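PDB 2OQH: putative isomerase from Streptomyces coelicolor A3, which probably acts as an enolase-superfamily enzyme on sugar acids, perhaps dehydrating D-glucarate to 5-dehydro-4-deoxy-D-glucarate. Local coordinates for residues R251-M259 with A282-L292. Sequence-based numbering, arbitrary orientation.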
loop_
_atom_site.group_PDB
_atom_site.type_symbol
_atom_site.label_atom_id
_atom_site.label_comp_id
_atom_site.label_asym_id
_atom_site.label_seq_id
_atom_site.Cartn_x
_atom_site.Cartn_y
_atom_site.Cartn_z
ATOM N N ARG A 251 -2.032 6.932 -11.407
ATOM C CA ARG A 251 -0.982 6.942 -12.414
ATOM C C ARG A 251 -0.708 8.401 -12.731
ATOM O O ARG A 251 -1.595 9.238 -12.602
ATOM C CB ARG A 251 -1.444 6.205 -13.676
ATOM C CG ARG A 251 -2.679 6.793 -14.324
ATOM C CD ARG A 251 -3.114 5.994 -15.549
ATOM N NE ARG A 251 -4.123 6.742 -16.292
ATOM C CZ ARG A 251 -4.322 6.650 -17.608
ATOM N NH1 ARG A 251 -3.585 5.833 -18.349
ATOM N NH2 ARG A 251 -5.254 7.401 -18.187
ATOM N N PHE A 252 0.516 8.710 -13.140
ATOM C CA PHE A 252 0.867 10.089 -13.443
ATOM C C PHE A 252 -0.045 10.778 -14.454
ATOM O O PHE A 252 -0.256 11.980 -14.360
ATOM C CB PHE A 252 2.330 10.161 -13.878
ATOM C CG PHE A 252 3.283 9.949 -12.742
ATOM C CD1 PHE A 252 3.485 10.951 -11.795
ATOM C CD2 PHE A 252 3.943 8.732 -12.581
ATOM C CE1 PHE A 252 4.322 10.739 -10.691
ATOM C CE2 PHE A 252 4.778 8.509 -11.484
ATOM C CZ PHE A 252 4.973 9.515 -10.542
ATOM N N GLU A 253 -0.606 10.027 -15.399
ATOM C CA GLU A 253 -1.503 10.625 -16.383
ATOM C C GLU A 253 -2.715 11.265 -15.707
ATOM O O GLU A 253 -3.379 12.113 -16.299
ATOM C CB GLU A 253 -1.977 9.588 -17.407
ATOM C CG GLU A 253 -0.901 9.169 -18.392
ATOM C CD GLU A 253 -0.126 7.927 -17.959
ATOM O OE1 GLU A 253 0.084 7.716 -16.744
ATOM O OE2 GLU A 253 0.290 7.162 -18.858
ATOM N N ASP A 254 -2.990 10.854 -14.468
ATOM C CA ASP A 254 -4.116 11.387 -13.693
ATOM C C ASP A 254 -3.729 12.610 -12.868
ATOM O O ASP A 254 -4.586 13.380 -12.452
ATOM C CB ASP A 254 -4.642 10.359 -12.693
ATOM C CG ASP A 254 -5.234 9.137 -13.346
ATOM O OD1 ASP A 254 -5.607 9.191 -14.537
ATOM O OD2 ASP A 254 -5.337 8.115 -12.634
ATOM N N PHE A 255 -2.434 12.772 -12.619
ATOM C CA PHE A 255 -1.967 13.859 -11.777
ATOM C C PHE A 255 -2.296 15.288 -12.209
ATOM O O PHE A 255 -2.938 16.019 -11.465
ATOM C CB PHE A 255 -0.462 13.745 -11.554
ATOM C CG PHE A 255 0.010 14.470 -10.332
ATOM C CD1 PHE A 255 -0.033 13.852 -9.086
ATOM C CD2 PHE A 255 0.462 15.787 -10.418
ATOM C CE1 PHE A 255 0.368 14.534 -7.931
ATOM C CE2 PHE A 255 0.865 16.484 -9.273
ATOM C CZ PHE A 255 0.818 15.854 -8.024
ATOM N N ALA A 256 -1.835 15.688 -13.390
ATOM C CA ALA A 256 -2.081 17.037 -13.891
ATOM C C ALA A 256 -3.571 17.382 -13.861
ATOM O O ALA A 256 -3.958 18.415 -13.321
ATOM C CB ALA A 256 -1.528 17.184 -15.301
ATOM N N PRO A 257 -4.425 16.525 -14.444
ATOM C CA PRO A 257 -5.859 16.826 -14.423
ATOM C C PRO A 257 -6.394 16.991 -12.990
ATOM O O PRO A 257 -7.152 17.914 -12.709
ATOM C CB PRO A 257 -6.471 15.627 -15.140
ATOM C CG PRO A 257 -5.395 15.238 -16.107
ATOM C CD PRO A 257 -4.159 15.320 -15.250
ATOM N N ALA A 258 -5.992 16.101 -12.087
ATOM C CA ALA A 258 -6.448 16.176 -10.700
ATOM C C ALA A 258 -6.030 17.491 -10.039
ATOM O O ALA A 258 -6.778 18.060 -9.245
ATOM C CB ALA A 258 -5.903 14.997 -9.896
HETATM N N MSE A 259 -4.833 17.963 -10.354
HETATM C CA MSE A 259 -4.361 19.211 -9.772
HETATM C C MSE A 259 -5.124 20.395 -10.353
HETATM O O MSE A 259 -5.561 21.271 -9.620
HETATM C CB MSE A 259 -2.861 19.393 -10.023
HETATM C CG MSE A 259 -1.992 18.334 -9.372
HETATM SE SE MSE A 259 -2.157 18.370 -7.448
HETATM C CE MSE A 259 -3.542 17.024 -7.218
ATOM N N ALA A 282 9.083 9.427 -7.058
ATOM C CA ALA A 282 8.706 10.517 -7.950
ATOM C C ALA A 282 7.406 11.153 -7.453
ATOM O O ALA A 282 7.293 12.377 -7.349
ATOM C CB ALA A 282 8.522 9.990 -9.366
ATOM N N LEU A 283 6.432 10.306 -7.139
ATOM C CA LEU A 283 5.145 10.775 -6.651
ATOM C C LEU A 283 5.309 11.610 -5.384
ATOM O O LEU A 283 4.606 12.607 -5.189
ATOM C CB LEU A 283 4.219 9.582 -6.393
ATOM C CG LEU A 283 2.797 9.868 -5.901
ATOM C CD1 LEU A 283 2.147 10.961 -6.745
ATOM C CD2 LEU A 283 1.984 8.577 -5.962
ATOM N N ALA A 284 6.240 11.206 -4.522
ATOM C CA ALA A 284 6.486 11.936 -3.284
ATOM C C ALA A 284 6.939 13.350 -3.642
ATOM O O ALA A 284 6.518 14.330 -3.025
ATOM C CB ALA A 284 7.554 11.227 -2.459
ATOM N N ALA A 285 7.800 13.447 -4.650
ATOM C CA ALA A 285 8.283 14.749 -5.091
ATOM C C ALA A 285 7.093 15.584 -5.580
ATOM O O ALA A 285 6.951 16.750 -5.214
ATOM C CB ALA A 285 9.309 14.575 -6.214
ATOM N N HIS A 286 6.244 14.974 -6.408
ATOM C CA HIS A 286 5.061 15.653 -6.937
ATOM C C HIS A 286 4.176 16.191 -5.813
ATOM O O HIS A 286 3.671 17.311 -5.890
ATOM C CB HIS A 286 4.229 14.706 -7.813
ATOM C CG HIS A 286 4.764 14.522 -9.204
ATOM N ND1 HIS A 286 6.011 13.998 -9.465
ATOM C CD2 HIS A 286 4.192 14.748 -10.412
ATOM C CE1 HIS A 286 6.182 13.904 -10.773
ATOM N NE2 HIS A 286 5.093 14.353 -11.371
ATOM N N CYS A 287 3.976 15.389 -4.773
ATOM C CA CYS A 287 3.141 15.819 -3.658
ATOM C C CYS A 287 3.700 17.038 -2.920
ATOM O O CYS A 287 2.947 17.939 -2.540
ATOM C CB CYS A 287 2.936 14.673 -2.671
ATOM S SG CYS A 287 1.894 13.360 -3.306
ATOM N N GLU A 288 5.010 17.061 -2.705
ATOM C CA GLU A 288 5.622 18.187 -2.013
ATOM C C GLU A 288 5.504 19.452 -2.858
ATOM O O GLU A 288 5.242 20.532 -2.337
ATOM C CB GLU A 288 7.095 17.902 -1.716
ATOM C CG GLU A 288 7.320 16.676 -0.847
ATOM C CD GLU A 288 8.766 16.534 -0.414
ATOM O OE1 GLU A 288 9.663 16.724 -1.263
ATOM O OE2 GLU A 288 9.007 16.223 0.771
ATOM N N THR A 289 5.693 19.309 -4.165
ATOM C CA THR A 289 5.613 20.446 -5.077
ATOM C C THR A 289 4.222 21.064 -5.061
ATOM O O THR A 289 4.070 22.282 -5.118
ATOM C CB THR A 289 5.949 20.023 -6.526
ATOM O OG1 THR A 289 7.302 19.556 -6.583
ATOM C CG2 THR A 289 5.778 21.203 -7.494
ATOM N N PHE A 290 3.202 20.224 -4.959
ATOM C CA PHE A 290 1.839 20.724 -4.966
ATOM C C PHE A 290 1.187 20.829 -3.606
ATOM O O PHE A 290 -0.028 20.978 -3.507
ATOM C CB PHE A 290 0.993 19.860 -5.892
ATOM C CG PHE A 290 1.178 20.198 -7.343
ATOM C CD1 PHE A 290 0.397 21.189 -7.942
ATOM C CD2 PHE A 290 2.157 19.564 -8.104
ATOM C CE1 PHE A 290 0.604 21.561 -9.284
ATOM C CE2 PHE A 290 2.373 19.927 -9.446
ATOM C CZ PHE A 290 1.583 20.927 -10.030
ATOM N N GLY A 291 2.001 20.771 -2.560
ATOM C CA GLY A 291 1.473 20.874 -1.213
ATOM C C GLY A 291 0.408 19.844 -0.886
ATOM O O GLY A 291 -0.621 20.168 -0.300
ATOM N N LEU A 292 0.651 18.599 -1.275
ATOM C CA LEU A 292 -0.289 17.526 -0.996
ATOM C C LEU A 292 0.281 16.632 0.085
ATOM O O LEU A 292 1.493 16.472 0.184
ATOM C CB LEU A 292 -0.516 16.663 -2.238
ATOM C CG LEU A 292 -1.023 17.297 -3.529
ATOM C CD1 LEU A 292 -1.166 16.203 -4.574
ATOM C CD2 LEU A 292 -2.355 18.007 -3.285
#
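Leu283 N lies at the edge of the Phe252 ring, in its plane, and Phe252 CZ touches Ala282 CB at 3.8 Å. His286 presents one face to Phe252, whose CE1 sits over the middle of the imidazole, 3.7 Å from His286 CE1, with the two planes at 51°. The imidazole's own edge is turned onto a face of Phe255: His286 CD2 lies above the phenyl, offset toward its rim, in a T-shaped pair at 86°. Phe255 directs an edge at the face of Phe290 in an offset edge-to-face contact, its CE2 3.5 Å from Phe290 CD2. Met259, a selenomethionine, covers a face of Phe290 with CG, 4.1 Å from the ring centroid, while its selenium stands obliquely to it in a Met-aromatic contact. CG of Phe255 is anti to the backbone N (chi1 -158°), which sends the phenyl across to the other helix, where CZ meets His286 CB at 3.6 Å. The imidazole is fixed from its own helix: His286 ND1 donates, from above the carbonyl plane, to Ala282 O at 3.0 Å, which also accepts from His286 N. Replacing this imidazole by an alanine side chain is likely to open a gap between Phe252 and Phe255, leaving both rings freer to turn. Helices 252-260 and 277-289 are neighbouring outer helices of the enolase-superfamily TIM barrel, running almost parallel, with the axes of 252-259 and 282-289 12.1 Å apart. Strand 266-269 lies beneath, its Ile267 touching both Phe255 and Leu292. A Schellman motif ends helix 277-289: the positive phi of Gly291, at C-prime, turns the chain and the Leu292 N to Cys287 O bond closes the motif, just before strand 293-296. Leu292 CD1 meets the bent end of Met259 tip to tip, 3.6 Å from its CE.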